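PDB 6TEQ: galactokinase from Bifidobacterium longum subsp. infantis ATCC 15697 = JCM 1222 = DSM 20088, which probably catalyses the ATP-dependent phosphorylation of galactose, as a GHMP-family galactokinase, and is held here with 2-deoxy-2-fluoro-galactose in its sugar site. Local coordinates for residues P61-D73 with A144-Y157. Residues are numbered along the deposited sequence; the frame is centred on the assembly and turned at random. Where two conformers were deposited one is given.
Sequences PHRTFIALKPRED and AMTCSTALALDDVY
I66 and L68 of strand 62-70 press onto helix 144-156 along the small residues S148 and A152, while T64 and P70 extend the seam to either side. The axes come within 7.9 Å and cross at -44°, T64 facing A144 and P70 facing V156. The tight part is the buried stretch from T64 to L68. T64 OG1 lies 3.4 Å from A144 CB and hydrogen-bonds to S131. I66 forks over the helix: CG2 rests 3.7 Å from S148 CB, while CG1, anti to the backbone N (chi1 -172°), carries CD1 across T149 at roughly a right angle, 3.6 Å from OG1. That hydroxyl is turned back to M145 O (OG1 to O, 2.7 Å), which T149 N reaches from the opposite face of the carbonyl. L68 splits its two methyls, CD1 on A152 and L153, CD2 3.8 Å from V156 CG2. Toward the solvent side the residues are only partly buried, yet P70, V156 and Y157 still touch closely. P70 CB lies 3.5 Å from Y157 CZ, and Y157 OH hydrogen-bonds to G124 O. Replacing Y157 with an alanine would probably leave G124 O without this donor and uncover P70 CB. Beyond, R71 grips D73 side-on with NE and NH1 and also pairs with D126. This is sheet-on-helix packing in the GHMP kinase fold: strands 33-42 and 125-131 flank strand 54-70 and send W35, F125 and F129 onto the same helix, whose other side packs on helix 165-183.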
loop_
_atom_site.group_PDB
_atom_site.type_symbol
_atom_site.label_atom_id
_atom_site.label_comp_id
_atom_site.label_asym_id
_atom_site.label_seq_id
_atom_site.Cartn_x
_atom_site.Cartn_y
_atom_site.Cartn_z
ATOM N N PRO A 61 5.494 -3.524 -10.225
ATOM C CA PRO A 61 5.308 -3.200 -11.624
ATOM C C PRO A 61 3.823 -3.185 -12.018
ATOM O O PRO A 61 3.455 -2.616 -13.032
ATOM C CB PRO A 61 5.982 -4.359 -12.310
ATOM C CG PRO A 61 6.068 -5.491 -11.329
ATOM C CD PRO A 61 6.148 -4.821 -9.991
ATOM N N HIS A 62 3.003 -3.818 -11.205
ATOM C CA HIS A 62 1.543 -3.962 -11.409
ATOM C C HIS A 62 0.913 -2.594 -11.168
ATOM O O HIS A 62 1.104 -2.005 -10.076
ATOM C CB HIS A 62 0.933 -4.955 -10.429
ATOM C CG HIS A 62 1.499 -6.316 -10.605
ATOM N ND1 HIS A 62 2.792 -6.593 -10.203
ATOM C CD2 HIS A 62 0.991 -7.440 -11.160
ATOM C CE1 HIS A 62 3.074 -7.852 -10.538
ATOM N NE2 HIS A 62 1.967 -8.402 -11.087
ATOM N N ARG A 63 0.160 -2.080 -12.133
ATOM C CA ARG A 63 -0.418 -0.740 -12.114
ATOM C C ARG A 63 -1.910 -0.790 -12.414
ATOM O O ARG A 63 -2.388 -1.736 -13.134
ATOM C CB ARG A 63 0.317 0.161 -13.067
ATOM C CG ARG A 63 1.802 0.345 -12.700
ATOM C CD ARG A 63 2.683 0.766 -13.852
ATOM N NE ARG A 63 2.642 2.185 -14.219
ATOM C CZ ARG A 63 3.264 3.177 -13.594
ATOM N NH1 ARG A 63 3.975 2.953 -12.504
ATOM N NH2 ARG A 63 3.208 4.402 -14.095
ATOM N N THR A 64 -2.567 0.272 -11.958
ATOM C CA THR A 64 -3.934 0.632 -12.382
ATOM C C THR A 64 -3.751 1.733 -13.433
ATOM O O THR A 64 -3.136 2.781 -13.101
ATOM C CB THR A 64 -4.770 1.104 -11.211
ATOM O OG1 THR A 64 -4.916 -0.055 -10.403
ATOM C CG2 THR A 64 -6.128 1.689 -11.553
ATOM N N PHE A 65 -4.383 1.563 -14.583
ATOM C CA PHE A 65 -4.358 2.497 -15.705
ATOM C C PHE A 65 -5.696 3.185 -15.813
ATOM O O PHE A 65 -6.755 2.549 -15.683
ATOM C CB PHE A 65 -4.080 1.788 -17.031
ATOM C CG PHE A 65 -2.679 1.249 -17.085
ATOM C CD1 PHE A 65 -2.379 0.047 -16.494
ATOM C CD2 PHE A 65 -1.713 1.844 -17.880
ATOM C CE1 PHE A 65 -1.082 -0.420 -16.520
ATOM C CE2 PHE A 65 -0.405 1.399 -17.872
ATOM C CZ PHE A 65 -0.110 0.240 -17.222
ATOM N N ILE A 66 -5.633 4.506 -15.841
ATOM C CA ILE A 66 -6.852 5.340 -15.913
ATOM C C ILE A 66 -6.802 6.089 -17.227
ATOM O O ILE A 66 -5.880 6.906 -17.448
ATOM C CB ILE A 66 -7.027 6.318 -14.767
ATOM C CG1 ILE A 66 -8.399 7.025 -14.762
ATOM C CG2 ILE A 66 -5.846 7.258 -14.610
ATOM C CD1 ILE A 66 -8.532 8.056 -13.681
ATOM N N ALA A 67 -7.803 5.855 -18.054
ATOM C CA ALA A 67 -8.057 6.734 -19.238
ATOM C C ALA A 67 -9.046 7.806 -18.752
ATOM O O ALA A 67 -10.090 7.447 -18.188
ATOM C CB ALA A 67 -8.575 5.912 -20.388
ATOM N N LEU A 68 -8.707 9.079 -18.868
ATOM C CA LEU A 68 -9.560 10.152 -18.328
ATOM C C LEU A 68 -9.749 11.293 -19.303
ATOM O O LEU A 68 -8.817 11.602 -20.087
ATOM C CB LEU A 68 -8.929 10.628 -17.012
ATOM C CG LEU A 68 -9.714 11.708 -16.230
ATOM C CD1 LEU A 68 -9.561 11.520 -14.737
ATOM C CD2 LEU A 68 -9.285 13.106 -16.651
ATOM N N LYS A 69 -10.910 11.926 -19.217
ATOM C CA LYS A 69 -11.170 13.201 -19.937
ATOM C C LYS A 69 -11.935 14.087 -18.985
ATOM O O LYS A 69 -12.900 13.645 -18.376
ATOM C CB LYS A 69 -11.948 12.987 -21.239
ATOM C CG LYS A 69 -12.121 14.241 -22.052
ATOM C CD LYS A 69 -12.785 13.945 -23.366
ATOM C CE LYS A 69 -12.889 15.192 -24.209
ATOM N NZ LYS A 69 -13.787 14.927 -25.321
ATOM N N PRO A 70 -11.535 15.360 -18.847
ATOM C CA PRO A 70 -12.279 16.257 -17.956
ATOM C C PRO A 70 -13.614 16.584 -18.624
ATOM O O PRO A 70 -13.717 16.509 -19.823
ATOM C CB PRO A 70 -11.380 17.485 -17.871
ATOM C CG PRO A 70 -10.619 17.479 -19.195
ATOM C CD PRO A 70 -10.398 16.000 -19.540
ATOM N N ARG A 71 -14.532 17.058 -17.816
ATOM C CA ARG A 71 -15.848 17.560 -18.269
ATOM C C ARG A 71 -15.992 19.035 -17.911
ATOM O O ARG A 71 -15.337 19.479 -16.958
ATOM C CB ARG A 71 -16.935 16.731 -17.615
ATOM C CG ARG A 71 -16.994 15.263 -18.046
ATOM C CD ARG A 71 -18.049 14.440 -17.297
ATOM N NE ARG A 71 -19.386 14.919 -17.654
ATOM C CZ ARG A 71 -20.209 14.349 -18.492
ATOM N NH1 ARG A 71 -21.344 14.982 -18.719
ATOM N NH2 ARG A 71 -19.907 13.214 -19.143
ATOM N N GLU A 72 -16.860 19.778 -18.610
ATOM C CA GLU A 72 -17.159 21.197 -18.258
ATOM C C GLU A 72 -18.326 21.257 -17.257
ATOM O O GLU A 72 -18.605 22.357 -16.753
ATOM C CB GLU A 72 -17.483 22.022 -19.505
ATOM C CG GLU A 72 -16.305 22.248 -20.457
ATOM C CD GLU A 72 -16.727 22.879 -21.790
ATOM O OE1 GLU A 72 -17.942 22.980 -22.007
ATOM O OE2 GLU A 72 -15.808 23.172 -22.629
ATOM N N ASP A 73 -19.002 20.133 -16.987
ATOM C CA ASP A 73 -19.936 20.034 -15.835
ATOM C C ASP A 73 -19.245 19.364 -14.653
ATOM O O ASP A 73 -18.043 19.098 -14.735
ATOM C CB ASP A 73 -21.251 19.359 -16.231
ATOM C CG ASP A 73 -21.131 17.928 -16.677
ATOM O OD1 ASP A 73 -20.207 17.253 -16.151
ATOM O OD2 ASP A 73 -21.981 17.481 -17.553
ATOM N N ALA A 144 -3.658 2.579 -5.860
ATOM C CA ALA A 144 -3.380 2.644 -7.292
ATOM C C ALA A 144 -4.553 3.385 -7.939
ATOM O O ALA A 144 -4.322 4.156 -8.868
ATOM C CB ALA A 144 -3.203 1.240 -7.820
ATOM N N MET A 145 -5.779 3.138 -7.499
ATOM C CA MET A 145 -6.945 3.813 -8.140
ATOM C C MET A 145 -6.967 5.299 -7.747
ATOM O O MET A 145 -7.227 6.164 -8.620
ATOM C CB MET A 145 -8.251 3.128 -7.737
ATOM C CG MET A 145 -9.474 3.800 -8.299
ATOM S SD MET A 145 -10.889 2.756 -8.203
ATOM C CE MET A 145 -10.585 1.560 -9.499
ATOM N N THR A 146 -6.818 5.607 -6.491
ATOM C CA THR A 146 -6.924 7.014 -6.033
ATOM C C THR A 146 -5.739 7.815 -6.552
ATOM O O THR A 146 -5.939 8.974 -6.931
ATOM C CB THR A 146 -7.104 7.161 -4.513
ATOM O OG1 THR A 146 -5.947 6.545 -3.874
ATOM C CG2 THR A 146 -8.408 6.590 -4.025
ATOM N N CYS A 147 -4.531 7.284 -6.549
ATOM C CA CYS A 147 -3.342 8.029 -6.978
ATOM C C CYS A 147 -3.303 8.211 -8.501
ATOM O O CYS A 147 -2.922 9.332 -8.957
ATOM C CB CYS A 147 -2.075 7.366 -6.423
ATOM S SG CYS A 147 -1.980 7.539 -4.632
ATOM N N SER A 148 -3.761 7.212 -9.255
ATOM C CA SER A 148 -3.794 7.383 -10.748
ATOM C C SER A 148 -4.809 8.486 -11.066
ATOM O O SER A 148 -4.516 9.314 -11.888
ATOM C CB SER A 148 -4.163 6.135 -11.471
ATOM O OG SER A 148 -5.403 5.590 -11.084
ATOM N N THR A 149 -5.923 8.513 -10.342
ATOM C CA THR A 149 -6.985 9.539 -10.590
ATOM C C THR A 149 -6.426 10.914 -10.186
ATOM O O THR A 149 -6.656 11.856 -10.914
ATOM C CB THR A 149 -8.234 9.221 -9.792
ATOM O OG1 THR A 149 -8.734 7.919 -10.081
ATOM C CG2 THR A 149 -9.343 10.208 -10.070
ATOM N N ALA A 150 -5.732 11.008 -9.065
ATOM C CA ALA A 150 -5.211 12.302 -8.546
ATOM C C ALA A 150 -4.194 12.814 -9.547
ATOM O O ALA A 150 -4.211 13.991 -9.874
ATOM C CB ALA A 150 -4.573 12.115 -7.171
ATOM N N LEU A 151 -3.344 11.942 -10.108
ATOM C CA LEU A 151 -2.331 12.417 -11.067
ATOM C C LEU A 151 -3.026 12.875 -12.348
ATOM O O LEU A 151 -2.636 13.920 -12.919
ATOM C CB LEU A 151 -1.323 11.315 -11.351
ATOM C CG LEU A 151 -0.035 11.775 -12.009
ATOM C CD1 LEU A 151 0.831 12.650 -11.102
ATOM C CD2 LEU A 151 0.720 10.584 -12.512
ATOM N N ALA A 152 -3.999 12.106 -12.811
ATOM C CA ALA A 152 -4.710 12.429 -14.067
ATOM C C ALA A 152 -5.429 13.780 -13.882
ATOM O O ALA A 152 -5.337 14.631 -14.789
ATOM C CB ALA A 152 -5.673 11.331 -14.437
ATOM N N LEU A 153 -6.134 14.002 -12.773
ATOM C CA LEU A 153 -6.868 15.245 -12.556
ATOM C C LEU A 153 -5.900 16.422 -12.470
ATOM O O LEU A 153 -6.220 17.484 -12.995
ATOM C CB LEU A 153 -7.734 15.140 -11.298
ATOM C CG LEU A 153 -8.940 14.231 -11.454
ATOM C CD1 LEU A 153 -9.603 13.953 -10.095
ATOM C CD2 LEU A 153 -9.965 14.804 -12.459
ATOM N N ASP A 154 -4.800 16.258 -11.760
ATOM C CA ASP A 154 -3.786 17.321 -11.635
ATOM C C ASP A 154 -3.339 17.733 -13.034
ATOM O O ASP A 154 -3.147 18.923 -13.279
ATOM C CB ASP A 154 -2.636 16.863 -10.759
ATOM C CG ASP A 154 -1.455 17.817 -10.759
ATOM O OD1 ASP A 154 -1.539 18.767 -9.939
ATOM O OD2 ASP A 154 -0.586 17.690 -11.670
ATOM N N ASP A 155 -3.077 16.761 -13.876
ATOM C CA ASP A 155 -2.603 17.012 -15.243
ATOM C C ASP A 155 -3.677 17.742 -16.027
ATOM O O ASP A 155 -3.330 18.848 -16.556
ATOM C CB ASP A 155 -2.154 15.683 -15.843
ATOM C CG ASP A 155 -1.396 15.776 -17.140
ATOM O OD1 ASP A 155 -1.679 16.721 -17.873
ATOM O OD2 ASP A 155 -0.682 14.845 -17.470
ATOM N N VAL A 156 -4.878 17.190 -16.146
ATOM C CA VAL A 156 -5.852 17.758 -17.144
ATOM C C VAL A 156 -6.264 19.130 -16.663
ATOM O O VAL A 156 -6.654 19.931 -17.535
ATOM C CB VAL A 156 -7.023 16.846 -17.496
ATOM C CG1 VAL A 156 -6.487 15.524 -18.061
ATOM C CG2 VAL A 156 -7.919 16.628 -16.278
ATOM N N TYR A 157 -6.339 19.324 -15.347
ATOM C CA TYR A 157 -6.763 20.637 -14.809
ATOM C C TYR A 157 -5.549 21.561 -14.574
ATOM O O TYR A 157 -5.769 22.697 -14.162
ATOM C CB TYR A 157 -7.673 20.438 -13.606
ATOM C CG TYR A 157 -9.045 19.945 -13.960
ATOM C CD1 TYR A 157 -9.826 20.685 -14.838
ATOM C CD2 TYR A 157 -9.510 18.689 -13.574
ATOM C CE1 TYR A 157 -11.067 20.242 -15.288
ATOM C CE2 TYR A 157 -10.809 18.294 -13.903
ATOM C CZ TYR A 157 -11.581 19.066 -14.770
ATOM O OH TYR A 157 -12.844 18.677 -15.096
#